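Local coordinates for protein BH2851 (Bacillus halodurans, PDB 2GFG) that is of unknown function but is a putative adenylate cyclase of the CYTH family, whose members typically handle triphosphate groups in an antiparallel barrel tunnel, at residues S24-G29 and A127-E132; F46-Q51 and D104-L109; F64-K69 and H96-E101; I151-T156 and Q166-T171. One frame throughout, in Å; residues are numbered along the deposited sequence.

Contact 1. Residues S24-G29 and A127-E132; sequences SQLHIG and AEISYE
The turn that places L26 and I28 beside I129 and A127 contains the bond from H27 N to S24 O, 3.0 Å long, and no hydrogen bond crosses to residues 127-132. With phi of 57° at H27, this bond belongs to a Schellman motif that ends helix 16-25. The reversal of the chain leaves L26 before it and I28 after it, both with their CB atoms directed at strand 117-131.

The contact itself is aliphatic. L26 reaches I129 with one branch, CD2 lying 4.1 Å from CD1 of I129, and the two side chains meet at about a right angle. I28 works with two branches. Its CG2, anti to the backbone N, rests on CB of A127 at 3.8 Å, while CG1 lies 4.2 Å from CG2 of I129. The ethyl arm of I129 stands between its own backbone N and carbonyl carbon (chi1 59°), and this sends CD1 out to L26 while CG2 remains with I28. I129 is thus shared by both residues of the turn, and about 196 Å² is buried in all, counting both sides.

F33 touches both I28 and A127, L138 adds to the I28 side, and F172 packs on L26. A127 and I129 are paired through their backbones with L138 and L136 of strand 134-143, whereas E128 between them points the other way, to the face where it meets E154. This alternation is that of a barrel strand in the CYTH fold, whose outer, apolar face is covered here by the turn that follows helix 16-25.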
loop_
_atom_site.group_PDB
_atom_site.type_symbol
_atom_site.label_atom_id
_atom_site.label_comp_id
_atom_site.label_asym_id
_atom_site.label_seq_id
_atom_site.Cartn_x
_atom_site.Cartn_y
_atom_site.Cartn_z
ATOM N N SER A 24 -10.038 18.228 8.519
ATOM C CA SER A 24 -10.377 19.632 8.785
ATOM C C SER A 24 -9.134 20.499 9.075
ATOM O O SER A 24 -8.954 21.556 8.466
ATOM C CB SER A 24 -11.358 19.726 9.963
ATOM O OG SER A 24 -11.677 21.069 10.253
ATOM N N GLN A 25 -8.282 20.037 9.993
ATOM C CA GLN A 25 -7.116 20.844 10.448
ATOM C C GLN A 25 -6.023 20.982 9.377
ATOM O O GLN A 25 -5.376 22.031 9.280
ATOM C CB GLN A 25 -6.542 20.272 11.733
ATOM C CG GLN A 25 -7.466 20.466 12.916
ATOM C CD GLN A 25 -6.914 19.914 14.201
ATOM O OE1 GLN A 25 -6.060 19.030 14.197
ATOM N NE2 GLN A 25 -7.416 20.423 15.323
ATOM N N LEU A 26 -5.868 19.953 8.537
ATOM C CA LEU A 26 -4.949 20.026 7.381
ATOM C C LEU A 26 -5.598 20.736 6.153
ATOM O O LEU A 26 -4.961 20.872 5.108
ATOM C CB LEU A 26 -4.469 18.625 6.991
ATOM C CG LEU A 26 -3.703 17.851 8.083
ATOM C CD1 LEU A 26 -3.589 16.397 7.723
ATOM C CD2 LEU A 26 -2.323 18.454 8.318
ATOM N N HIS A 27 -6.858 21.184 6.307
ATOM C CA HIS A 27 -7.605 21.913 5.239
ATOM C C HIS A 27 -7.704 21.096 3.929
ATOM O O HIS A 27 -7.550 21.640 2.827
ATOM C CB HIS A 27 -6.981 23.305 4.979
ATOM C CG HIS A 27 -6.914 24.176 6.198
ATOM N N ILE A 28 -7.992 19.798 4.075
ATOM C CA ILE A 28 -8.137 18.882 2.937
ATOM C C ILE A 28 -9.595 18.821 2.496
ATOM O O ILE A 28 -10.478 18.544 3.300
ATOM C CB ILE A 28 -7.641 17.455 3.304
ATOM C CG1 ILE A 28 -6.132 17.478 3.559
ATOM C CG2 ILE A 28 -7.990 16.434 2.176
ATOM C CD1 ILE A 28 -5.615 16.279 4.280
ATOM N N GLY A 29 -9.838 19.064 1.207
ATOM C CA GLY A 29 -11.200 19.024 0.654
ATOM C C GLY A 29 -11.647 17.610 0.309
ATOM O O GLY A 29 -10.826 16.708 0.170
ATOM N N ALA A 127 -6.132 10.874 0.387
ATOM C CA ALA A 127 -5.705 12.250 0.207
ATOM C C ALA A 127 -4.200 12.325 0.507
ATOM O O ALA A 127 -3.720 11.667 1.422
ATOM C CB ALA A 127 -6.472 13.156 1.127
ATOM N N GLU A 128 -3.460 13.081 -0.309
ATOM C CA GLU A 128 -2.002 13.256 -0.120
ATOM C C GLU A 128 -1.640 14.718 -0.090
ATOM O O GLU A 128 -2.172 15.504 -0.859
ATOM C CB GLU A 128 -1.214 12.573 -1.247
ATOM C CG GLU A 128 -1.352 11.077 -1.291
ATOM C CD GLU A 128 -0.395 10.421 -2.298
ATOM O OE1 GLU A 128 0.817 10.708 -2.250
ATOM O OE2 GLU A 128 -0.862 9.610 -3.119
ATOM N N ILE A 129 -0.736 15.082 0.818
ATOM C CA ILE A 129 -0.183 16.444 0.874
ATOM C C ILE A 129 1.315 16.379 1.063
ATOM O O ILE A 129 1.831 15.391 1.576
ATOM C CB ILE A 129 -0.824 17.298 2.039
ATOM C CG1 ILE A 129 -0.589 16.631 3.416
ATOM C CG2 ILE A 129 -2.309 17.506 1.786
ATOM C CD1 ILE A 129 -0.998 17.511 4.607
ATOM N N SER A 130 2.023 17.414 0.613
ATOM C CA SER A 130 3.448 17.542 0.913
ATOM C C SER A 130 3.583 18.017 2.345
ATOM O O SER A 130 2.993 19.021 2.719
ATOM C CB SER A 130 4.131 18.530 -0.035
ATOM O OG SER A 130 3.705 19.848 0.210
ATOM N N TYR A 131 4.281 17.242 3.168
ATOM C CA TYR A 131 4.495 17.599 4.564
ATOM C C TYR A 131 5.988 17.626 4.854
ATOM O O TYR A 131 6.676 16.630 4.652
ATOM C CB TYR A 131 3.791 16.604 5.490
ATOM C CG TYR A 131 3.748 17.057 6.925
ATOM C CD1 TYR A 131 2.765 17.947 7.366
ATOM C CD2 TYR A 131 4.725 16.649 7.835
ATOM C CE1 TYR A 131 2.740 18.409 8.702
ATOM C CE2 TYR A 131 4.715 17.097 9.166
ATOM C CZ TYR A 131 3.716 17.976 9.593
ATOM O OH TYR A 131 3.695 18.407 10.897
ATOM N N GLU A 132 6.484 18.786 5.312
ATOM C CA GLU A 132 7.912 18.976 5.572
ATOM C C GLU A 132 8.712 18.589 4.301
ATOM O O GLU A 132 8.432 19.120 3.222
ATOM C CB GLU A 132 8.355 18.174 6.822
ATOM C CG GLU A 132 7.601 18.547 8.120
ATOM C CD GLU A 132 8.129 19.809 8.791
ATOM O OE1 GLU A 132 8.954 20.526 8.176
ATOM O OE2 GLU A 132 7.701 20.092 9.937
#

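Contact 2. Residues F46-Q51 and D104-L109; sequences FQLKKQ and DALRDL
Q51 and L109 meet through one hydrogen bond, NE2 of Q51 donating to O of L109 at 2.9 Å with an N-H...O angle of 156°. The acceptor lies almost within the plane of the Q51 amide, 7° out of it, and NE2 sits in the carbonyl plane of L109. The two flat groups are thus well aligned, although OE1 of Q51, 3.3 Å from the same L109 O, is a second acceptor and no partner to it. CG of Q51 stands anti to the carbonyl carbon (chi1 -60°) and the chain beyond is extended, which carries the amide clear of its own helix. OE1 also lies 3.4 Å from CB of L109, and the two side chains run alongside each other, antiparallel.

Deeper in, L48 and L106 join by a single methyl pair, CD2 of L48 to CD2 of L106 at 4.0 Å. Neither CB is aimed at the other helix; both leucines repeat the first torsion of Q51, CG anti to the carbonyl carbon, and a CD2 branch from each makes the approach.

Q51 is the first residue beyond helix 47-50, and L109 follows helix 101-108, so the polar link joins the C-terminal ends of two helices. Beneath them, L48 and L106 both rest on L55 of strand 54-60, while A105 and L106 pack on L68 and L109 touches Q70 of strand 63-71.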
loop_
_atom_site.group_PDB
_atom_site.type_symbol
_atom_site.label_atom_id
_atom_site.label_comp_id
_atom_site.label_asym_id
_atom_site.label_seq_id
_atom_site.Cartn_x
_atom_site.Cartn_y
_atom_site.Cartn_z
ATOM N N PHE A 46 0.815 -18.904 1.448
ATOM C CA PHE A 46 1.258 -17.532 1.757
ATOM C C PHE A 46 2.801 -17.351 1.649
ATOM O O PHE A 46 3.450 -16.877 2.591
ATOM C CB PHE A 46 0.739 -17.081 3.149
ATOM C CG PHE A 46 -0.766 -17.167 3.300
ATOM C CD1 PHE A 46 -1.582 -16.088 2.932
ATOM C CD2 PHE A 46 -1.369 -18.319 3.823
ATOM C CE1 PHE A 46 -2.980 -16.161 3.067
ATOM C CE2 PHE A 46 -2.773 -18.401 3.967
ATOM C CZ PHE A 46 -3.574 -17.323 3.591
ATOM N N GLN A 47 3.356 -17.681 0.475
ATOM C CA GLN A 47 4.830 -17.600 0.250
ATOM C C GLN A 47 5.372 -16.163 0.266
ATOM O O GLN A 47 6.459 -15.915 0.804
ATOM C CB GLN A 47 5.229 -18.302 -1.057
ATOM C CG GLN A 47 5.153 -19.823 -0.969
ATOM C CD GLN A 47 5.765 -20.543 -2.171
ATOM O OE1 GLN A 47 5.163 -21.471 -2.722
ATOM N NE2 GLN A 47 6.984 -20.142 -2.558
ATOM N N LEU A 48 4.619 -15.221 -0.312
ATOM C CA LEU A 48 5.037 -13.807 -0.309
ATOM C C LEU A 48 5.107 -13.260 1.123
ATOM O O LEU A 48 6.031 -12.519 1.465
ATOM C CB LEU A 48 4.096 -12.945 -1.162
ATOM C CG LEU A 48 4.186 -13.119 -2.682
ATOM C CD1 LEU A 48 2.934 -12.541 -3.370
ATOM C CD2 LEU A 48 5.441 -12.466 -3.224
ATOM N N LYS A 49 4.144 -13.658 1.956
ATOM C CA LYS A 49 4.116 -13.250 3.366
ATOM C C LYS A 49 5.369 -13.781 4.099
ATOM O O LYS A 49 6.016 -13.049 4.839
ATOM C CB LYS A 49 2.830 -13.767 4.057
ATOM C CG LYS A 49 2.306 -12.872 5.198
ATOM C CD LYS A 49 3.062 -13.079 6.493
ATOM C CE LYS A 49 2.505 -12.199 7.602
ATOM N NZ LYS A 49 3.355 -12.239 8.822
ATOM N N LYS A 50 5.719 -15.042 3.832
ATOM C CA LYS A 50 6.893 -15.690 4.461
ATOM C C LYS A 50 8.233 -15.072 4.021
ATOM O O LYS A 50 9.232 -15.202 4.720
ATOM C CB LYS A 50 6.884 -17.196 4.173
ATOM C CG LYS A 50 5.737 -17.929 4.855
ATOM C CD LYS A 50 5.566 -19.334 4.329
ATOM C CE LYS A 50 4.551 -20.114 5.170
ATOM N NZ LYS A 50 4.345 -21.505 4.660
ATOM N N GLN A 51 8.241 -14.413 2.856
ATOM C CA GLN A 51 9.420 -13.664 2.394
ATOM C C GLN A 51 9.243 -12.142 2.613
ATOM O O GLN A 51 9.962 -11.332 2.021
ATOM C CB GLN A 51 9.702 -13.979 0.933
ATOM C CG GLN A 51 9.974 -15.468 0.686
ATOM C CD GLN A 51 10.647 -15.744 -0.645
ATOM O OE1 GLN A 51 11.469 -14.959 -1.112
ATOM N NE2 GLN A 51 10.347 -16.893 -1.229
ATOM N N ASP A 104 10.169 -10.873 -13.105
ATOM C CA ASP A 104 11.599 -11.182 -12.882
ATOM C C ASP A 104 11.944 -11.249 -11.394
ATOM O O ASP A 104 12.598 -12.180 -10.951
ATOM C CB ASP A 104 12.488 -10.135 -13.560
ATOM C CG ASP A 104 12.439 -10.209 -15.087
ATOM O OD1 ASP A 104 11.972 -11.246 -15.647
ATOM O OD2 ASP A 104 12.879 -9.228 -15.730
ATOM N N ALA A 105 11.499 -10.246 -10.636
ATOM C CA ALA A 105 11.757 -10.181 -9.186
ATOM C C ALA A 105 11.057 -11.318 -8.418
ATOM O O ALA A 105 11.571 -11.789 -7.407
ATOM C CB ALA A 105 11.334 -8.844 -8.637
ATOM N N LEU A 106 9.868 -11.729 -8.892
ATOM C CA LEU A 106 9.149 -12.866 -8.289
ATOM C C LEU A 106 9.919 -14.161 -8.501
ATOM O O LEU A 106 10.099 -14.946 -7.563
ATOM C CB LEU A 106 7.728 -13.004 -8.880
ATOM C CG LEU A 106 6.695 -11.942 -8.508
ATOM C CD1 LEU A 106 5.408 -12.195 -9.257
ATOM C CD2 LEU A 106 6.439 -11.910 -7.012
ATOM N N ARG A 107 10.406 -14.362 -9.732
ATOM C CA ARG A 107 11.205 -15.546 -10.069
ATOM C C ARG A 107 12.565 -15.556 -9.343
ATOM O O ARG A 107 13.043 -16.612 -8.960
ATOM C CB ARG A 107 11.386 -15.670 -11.598
ATOM C CG ARG A 107 10.079 -16.068 -12.315
ATOM C CD ARG A 107 10.285 -16.557 -13.767
ATOM N NE ARG A 107 10.248 -15.451 -14.745
ATOM C CZ ARG A 107 9.667 -15.510 -15.969
ATOM N NH1 ARG A 107 8.957 -16.588 -16.360
ATOM N NH2 ARG A 107 9.723 -14.445 -16.773
ATOM N N ASP A 108 13.144 -14.366 -9.102
ATOM C CA ASP A 108 14.391 -14.255 -8.286
ATOM C C ASP A 108 14.158 -14.665 -6.811
ATOM O O ASP A 108 15.087 -15.079 -6.128
ATOM C CB ASP A 108 14.965 -12.831 -8.332
ATOM C CG ASP A 108 15.525 -12.456 -9.704
ATOM O OD1 ASP A 108 15.657 -13.343 -10.584
ATOM O OD2 ASP A 108 15.834 -11.264 -9.901
ATOM N N LEU A 109 12.916 -14.518 -6.339
ATOM C CA LEU A 109 12.527 -14.938 -4.971
ATOM C C LEU A 109 12.029 -16.412 -4.905
ATOM O O LEU A 109 11.582 -16.867 -3.850
ATOM C CB LEU A 109 11.439 -13.995 -4.417
ATOM C CG LEU A 109 11.863 -12.541 -4.157
ATOM C CD1 LEU A 109 10.655 -11.686 -3.847
ATOM C CD2 LEU A 109 12.893 -12.445 -3.024
#

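Contact 3. Residues F64-K69 and H96-E101; sequences FTFTLK and HFPSGE
Strand 63-71 of the antiparallel barrel is covered on its outer face by the loop between helices 85-94 and 101-108, and F66 meets F97 and P98 where that loop passes over it. The closest atoms are CZ of F66 and CD1 of F97, 3.4 Å apart, with CE1 of F66 next at 4.0 Å from the same CD1. The ring planes are nearly parallel, at 5°, but the centroids stand 5.6 Å apart: the rings are slid so far that they barely overlap, and the pair touches through one corner of each. The two side chains approach at about a right angle even though their rings share an orientation.

Torsions account for this. CG of F66 is anti to the backbone N (chi1 -164°), and its ring is twisted about CB-CG to chi2 of 30°, which turns it into line with the F97 ring. P98 adds a lighter touch, its CD lying 4.3 Å from CE2 of F66.

In the CYTH barrel successive residues of a strand face opposite ways, and this one follows the rule. F66 lies among L55, I57 and L83 beneath the helices, whereas T67 bonds to N80 and K69 forms a salt bridge with E7, consistent with a polar tunnel on the inner side. On the loop, S99 O accepts a hydrogen bond from Q81 NE2, and G100 occupies the N-cap position of helix 101-108. F97 also meets F41 of strand 34-42 edge-to-face and touches A91 of helix 85-94 and M103 of helix 101-108.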
loop_
_atom_site.group_PDB
_atom_site.type_symbol
_atom_site.label_atom_id
_atom_site.label_comp_id
_atom_site.label_asym_id
_atom_site.label_seq_id
_atom_site.Cartn_x
_atom_site.Cartn_y
_atom_site.Cartn_z
ATOM N N PHE A 64 -3.886 0.909 -14.369
ATOM C CA PHE A 64 -3.520 -0.293 -13.622
ATOM C C PHE A 64 -2.023 -0.362 -13.437
ATOM O O PHE A 64 -1.264 -0.129 -14.387
ATOM C CB PHE A 64 -4.002 -1.532 -14.354
ATOM C CG PHE A 64 -5.481 -1.615 -14.472
ATOM C CD1 PHE A 64 -6.148 -0.937 -15.482
ATOM C CD2 PHE A 64 -6.232 -2.336 -13.533
ATOM C CE1 PHE A 64 -7.537 -0.990 -15.576
ATOM C CE2 PHE A 64 -7.613 -2.414 -13.638
ATOM C CZ PHE A 64 -8.269 -1.734 -14.646
ATOM N N THR A 65 -1.596 -0.694 -12.211
ATOM C CA THR A 65 -0.178 -0.789 -11.870
ATOM C C THR A 65 0.106 -2.090 -11.103
ATOM O O THR A 65 -0.475 -2.339 -10.037
ATOM C CB THR A 65 0.271 0.415 -11.016
ATOM O OG1 THR A 65 -0.103 1.641 -11.673
ATOM C CG2 THR A 65 1.788 0.400 -10.796
ATOM N N PHE A 66 0.977 -2.919 -11.675
ATOM C CA PHE A 66 1.429 -4.165 -11.055
ATOM C C PHE A 66 2.599 -3.831 -10.149
ATOM O O PHE A 66 3.565 -3.231 -10.595
ATOM C CB PHE A 66 1.860 -5.149 -12.171
ATOM C CG PHE A 66 1.983 -6.616 -11.734
ATOM C CD1 PHE A 66 1.191 -7.155 -10.695
ATOM C CD2 PHE A 66 2.771 -7.501 -12.500
ATOM C CE1 PHE A 66 1.264 -8.505 -10.373
ATOM C CE2 PHE A 66 2.846 -8.863 -12.177
ATOM C CZ PHE A 66 2.106 -9.364 -11.119
ATOM N N THR A 67 2.502 -4.198 -8.864
ATOM C CA THR A 67 3.520 -3.779 -7.868
ATOM C C THR A 67 3.939 -4.902 -6.941
ATOM O O THR A 67 3.094 -5.566 -6.321
ATOM C CB THR A 67 3.015 -2.576 -7.018
ATOM O OG1 THR A 67 2.886 -1.434 -7.855
ATOM C CG2 THR A 67 3.990 -2.247 -5.872
ATOM N N LEU A 68 5.252 -5.123 -6.872
ATOM C CA LEU A 68 5.851 -5.981 -5.864
ATOM C C LEU A 68 6.537 -5.098 -4.812
ATOM O O LEU A 68 7.126 -4.064 -5.152
ATOM C CB LEU A 68 6.877 -6.926 -6.506
ATOM C CG LEU A 68 7.678 -7.850 -5.566
ATOM C CD1 LEU A 68 6.765 -8.813 -4.813
ATOM C CD2 LEU A 68 8.741 -8.617 -6.349
ATOM N N LYS A 69 6.396 -5.479 -3.537
ATOM C CA LYS A 69 7.158 -4.876 -2.429
ATOM C C LYS A 69 7.923 -5.973 -1.760
ATOM O O LYS A 69 7.337 -6.979 -1.395
ATOM C CB LYS A 69 6.231 -4.232 -1.405
ATOM C CG LYS A 69 5.542 -2.982 -1.882
ATOM C CD LYS A 69 4.616 -2.413 -0.796
ATOM C CE LYS A 69 3.916 -1.145 -1.272
ATOM N NZ LYS A 69 3.108 -0.494 -0.196
ATOM N N HIS A 96 -2.812 -15.323 -15.033
ATOM C CA HIS A 96 -1.788 -15.189 -16.071
ATOM C C HIS A 96 -1.175 -13.788 -16.004
ATOM O O HIS A 96 -1.847 -12.794 -16.301
ATOM C CB HIS A 96 -2.382 -15.448 -17.454
ATOM C CG HIS A 96 -2.896 -16.844 -17.638
ATOM N ND1 HIS A 96 -4.237 -17.129 -17.796
ATOM C CD2 HIS A 96 -2.253 -18.036 -17.665
ATOM C CE1 HIS A 96 -4.395 -18.436 -17.923
ATOM N NE2 HIS A 96 -3.207 -19.009 -17.846
ATOM N N PHE A 97 0.092 -13.718 -15.598
ATOM C CA PHE A 97 0.778 -12.440 -15.413
ATOM C C PHE A 97 1.717 -12.142 -16.576
ATOM O O PHE A 97 2.221 -13.073 -17.232
ATOM C CB PHE A 97 1.554 -12.455 -14.105
ATOM C CG PHE A 97 0.717 -12.800 -12.916
ATOM C CD1 PHE A 97 0.040 -11.805 -12.209
ATOM C CD2 PHE A 97 0.558 -14.134 -12.520
ATOM C CE1 PHE A 97 -0.767 -12.130 -11.109
ATOM C CE2 PHE A 97 -0.230 -14.465 -11.427
ATOM C CZ PHE A 97 -0.897 -13.459 -10.715
ATOM N N PRO A 98 1.956 -10.840 -16.850
ATOM C CA PRO A 98 2.806 -10.465 -17.947
ATOM C C PRO A 98 4.278 -10.481 -17.563
ATOM O O PRO A 98 4.623 -10.255 -16.391
ATOM C CB PRO A 98 2.357 -9.039 -18.254
ATOM C CG PRO A 98 1.930 -8.496 -16.959
ATOM C CD PRO A 98 1.460 -9.655 -16.119
ATOM N N SER A 99 5.134 -10.744 -18.547
ATOM C CA SER A 99 6.575 -10.667 -18.366
ATOM C C SER A 99 6.989 -9.225 -18.088
ATOM O O SER A 99 6.296 -8.278 -18.484
ATOM C CB SER A 99 7.294 -11.179 -19.610
ATOM O OG SER A 99 6.836 -10.504 -20.763
ATOM N N GLY A 100 8.115 -9.064 -17.407
ATOM C CA GLY A 100 8.602 -7.739 -17.013
ATOM C C GLY A 100 9.355 -7.787 -15.712
ATOM O O GLY A 100 9.670 -8.863 -15.206
ATOM N N GLU A 101 9.623 -6.614 -15.150
ATOM C CA GLU A 101 10.476 -6.494 -13.944
ATOM C C GLU A 101 9.842 -7.104 -12.696
ATOM O O GLU A 101 10.548 -7.578 -11.814
ATOM C CB GLU A 101 10.834 -5.026 -13.685
ATOM C CG GLU A 101 11.779 -4.403 -14.749
ATOM C CD GLU A 101 13.251 -4.874 -14.625
ATOM O OE1 GLU A 101 13.566 -5.681 -13.717
ATOM O OE2 GLU A 101 14.090 -4.414 -15.436
#

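Contact 4. Residues I151-T156 and Q166-T171; sequences IEFEGT and QEILKT. With EDO (1,2-ethanediol), chain I.
I168 packs against both I151 and F153 of strand 146-155, using a different branch for each. Its CG2 lies 4.1 Å from CD1 of I151, the two chains crossing at a slant. Its CD1 comes to F153 at about a right angle, 3.9 Å from the ring atom CD1 and 4.2 Å from CG. For I168 this follows from the first torsion (chi1 -68°), which places CG1 beside the backbone N and CG2 opposite it, so the arms spread towards two residues of the same strand face. All three side chains are buried. Y131 of strand 117-131 touches both F153 and I168, and L136 of strand 134-143 packs on I151.

The looser side lies beyond the ring of F153. There an ethanediol molecule, probably from the crystallisation liquor, has O1 near the ring plane at its edge, 3.8 Å from CZ. Its O2 accepts a hydrogen bond from the backbone N of T156 at 2.8 Å, nearly straight with an N-H...O angle of 167°, and the diol also bonds to T164 OG1. On the exposed flank of helix 158-171, T171 OG1 lies near both the backbone O and OE2 of E167.

No hydrogen bond joins residues 151-156 to 166-171 directly, although E167 makes a probable, weak one with Y131 OH of strand 117-131. The chemistry implies that these two segments hold to each other by apolar side chains, while polar groups gather at the margin, where the diol takes the backbone N-H of T156 and bonds T164.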
loop_
_atom_site.group_PDB
_atom_site.type_symbol
_atom_site.label_atom_id
_atom_site.label_comp_id
_atom_site.label_asym_id
_atom_site.label_seq_id
_atom_site.Cartn_x
_atom_site.Cartn_y
_atom_site.Cartn_z
ATOM N N ILE A 151 -3.266 7.273 8.890
ATOM C CA ILE A 151 -2.363 8.330 8.454
ATOM C C ILE A 151 -0.987 7.704 8.253
ATOM O O ILE A 151 -0.617 6.777 8.982
ATOM C CB ILE A 151 -2.294 9.509 9.490
ATOM C CG1 ILE A 151 -1.613 10.725 8.875
ATOM C CG2 ILE A 151 -1.570 9.074 10.811
ATOM C CD1 ILE A 151 -1.666 11.970 9.768
ATOM N N GLU A 152 -0.274 8.131 7.200
ATOM C CA GLU A 152 1.101 7.604 6.906
ATOM C C GLU A 152 2.007 8.719 6.441
ATOM O O GLU A 152 1.586 9.566 5.677
ATOM C CB GLU A 152 1.068 6.529 5.801
ATOM C CG GLU A 152 -0.072 5.499 5.901
ATOM C CD GLU A 152 -0.476 4.935 4.545
ATOM O OE1 GLU A 152 -0.467 5.693 3.544
ATOM O OE2 GLU A 152 -0.862 3.757 4.490
ATOM N N PHE A 153 3.282 8.664 6.831
ATOM C CA PHE A 153 4.283 9.621 6.332
ATOM C C PHE A 153 5.306 8.916 5.457
ATOM O O PHE A 153 5.922 7.951 5.880
ATOM C CB PHE A 153 4.986 10.332 7.478
ATOM C CG PHE A 153 5.994 11.333 7.027
ATOM C CD1 PHE A 153 5.589 12.506 6.412
ATOM C CD2 PHE A 153 7.362 11.083 7.155
ATOM C CE1 PHE A 153 6.519 13.431 5.960
ATOM C CE2 PHE A 153 8.301 12.013 6.697
ATOM C CZ PHE A 153 7.875 13.182 6.108
ATOM N N GLU A 154 5.477 9.421 4.226
ATOM C CA GLU A 154 6.463 8.891 3.275
ATOM C C GLU A 154 7.745 9.724 3.354
ATOM O O GLU A 154 7.759 10.891 2.969
ATOM C CB GLU A 154 5.905 8.922 1.842
ATOM C CG GLU A 154 4.705 7.989 1.599
ATOM C CD GLU A 154 4.121 8.123 0.166
ATOM O OE1 GLU A 154 3.749 9.248 -0.224
ATOM O OE2 GLU A 154 4.029 7.092 -0.553
ATOM N N GLY A 155 8.815 9.114 3.864
ATOM C CA GLY A 155 10.094 9.798 4.048
ATOM C C GLY A 155 11.137 9.435 3.004
ATOM O O GLY A 155 10.898 8.584 2.129
ATOM N N THR A 156 12.287 10.112 3.090
ATOM C CA THR A 156 13.447 9.865 2.199
ATOM C C THR A 156 14.609 9.160 2.952
ATOM O O THR A 156 15.450 8.503 2.328
ATOM C CB THR A 156 13.967 11.194 1.542
ATOM O OG1 THR A 156 15.057 10.906 0.650
ATOM C CG2 THR A 156 14.428 12.219 2.606
ATOM N N GLN A 166 6.995 11.370 14.425
ATOM C CA GLN A 166 6.793 11.612 15.862
ATOM C C GLN A 166 6.336 13.062 16.113
ATOM O O GLN A 166 5.548 13.317 17.017
ATOM C CB GLN A 166 8.068 11.305 16.662
ATOM C CG GLN A 166 8.443 9.802 16.718
ATOM C CD GLN A 166 7.343 8.938 17.318
ATOM O OE1 GLN A 166 6.770 9.274 18.350
ATOM N NE2 GLN A 166 7.036 7.821 16.658
ATOM N N GLU A 167 6.835 13.993 15.290
ATOM C CA GLU A 167 6.405 15.399 15.331
ATOM C C GLU A 167 4.923 15.539 14.928
ATOM O O GLU A 167 4.176 16.279 15.558
ATOM C CB GLU A 167 7.306 16.263 14.417
ATOM C CG GLU A 167 6.905 17.757 14.324
ATOM C CD GLU A 167 5.935 18.057 13.174
ATOM O OE1 GLU A 167 6.253 17.726 12.018
ATOM O OE2 GLU A 167 4.889 18.685 13.433
ATOM N N ILE A 168 4.519 14.818 13.876
ATOM C CA ILE A 168 3.107 14.810 13.417
ATOM C C ILE A 168 2.171 14.298 14.522
ATOM O O ILE A 168 1.137 14.903 14.791
ATOM C CB ILE A 168 2.922 13.941 12.118
ATOM C CG1 ILE A 168 3.625 14.597 10.936
ATOM C CG2 ILE A 168 1.407 13.740 11.780
ATOM C CD1 ILE A 168 3.890 13.656 9.766
ATOM N N LEU A 169 2.560 13.189 15.168
ATOM C CA LEU A 169 1.752 12.585 16.252
ATOM C C LEU A 169 1.575 13.551 17.419
ATOM O O LEU A 169 0.491 13.640 18.008
ATOM C CB LEU A 169 2.406 11.285 16.761
ATOM C CG LEU A 169 2.521 10.124 15.762
ATOM C CD1 LEU A 169 3.414 9.017 16.336
ATOM C CD2 LEU A 169 1.157 9.581 15.390
ATOM N N LYS A 170 2.648 14.266 17.749
ATOM C CA LYS A 170 2.635 15.247 18.839
ATOM C C LYS A 170 1.836 16.512 18.432
ATOM O O LYS A 170 0.947 16.945 19.152
ATOM C CB LYS A 170 4.068 15.623 19.219
ATOM C CG LYS A 170 4.203 16.314 20.548
ATOM C CD LYS A 170 5.666 16.548 20.893
ATOM C CE LYS A 170 5.838 17.011 22.332
ATOM N NZ LYS A 170 5.111 18.261 22.601
ATOM N N THR A 171 2.151 17.054 17.255
ATOM C CA THR A 171 1.531 18.301 16.761
ATOM C C THR A 171 0.009 18.193 16.636
ATOM O O THR A 171 -0.730 19.111 17.047
ATOM C CB THR A 171 2.138 18.717 15.394
ATOM O OG1 THR A 171 3.476 19.179 15.591
ATOM C CG2 THR A 171 1.313 19.830 14.722
HETATM C C1 EDO I . 11.956 14.108 6.262
HETATM O O1 EDO I . 11.059 15.239 6.333
HETATM C C2 EDO I . 11.578 13.169 5.097
HETATM O O2 EDO I . 12.238 11.876 5.220
#

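The four contacts form two pairs on opposite sides of the chain's centre. Contacts 1 and 4 touch where Y131 meets I168 and F153, and through a probable hydrogen bond from Y131 OH to E167; both set a helix, or the turn after one, on one side of the barrel. Contacts 2 and 3 meet at L68, against which L48, A105 and L106 pack, so helix 101-108 and the loop before it lie on the opposite side. Contact 4 is wholly buried, the others partly. Contacts 1 and 4 are aliphatic or aromatic-aliphatic and contact 3 adds an aromatic pair; contact 2 alone bridges its segments by a hydrogen bond, where two helix ends approach the surface.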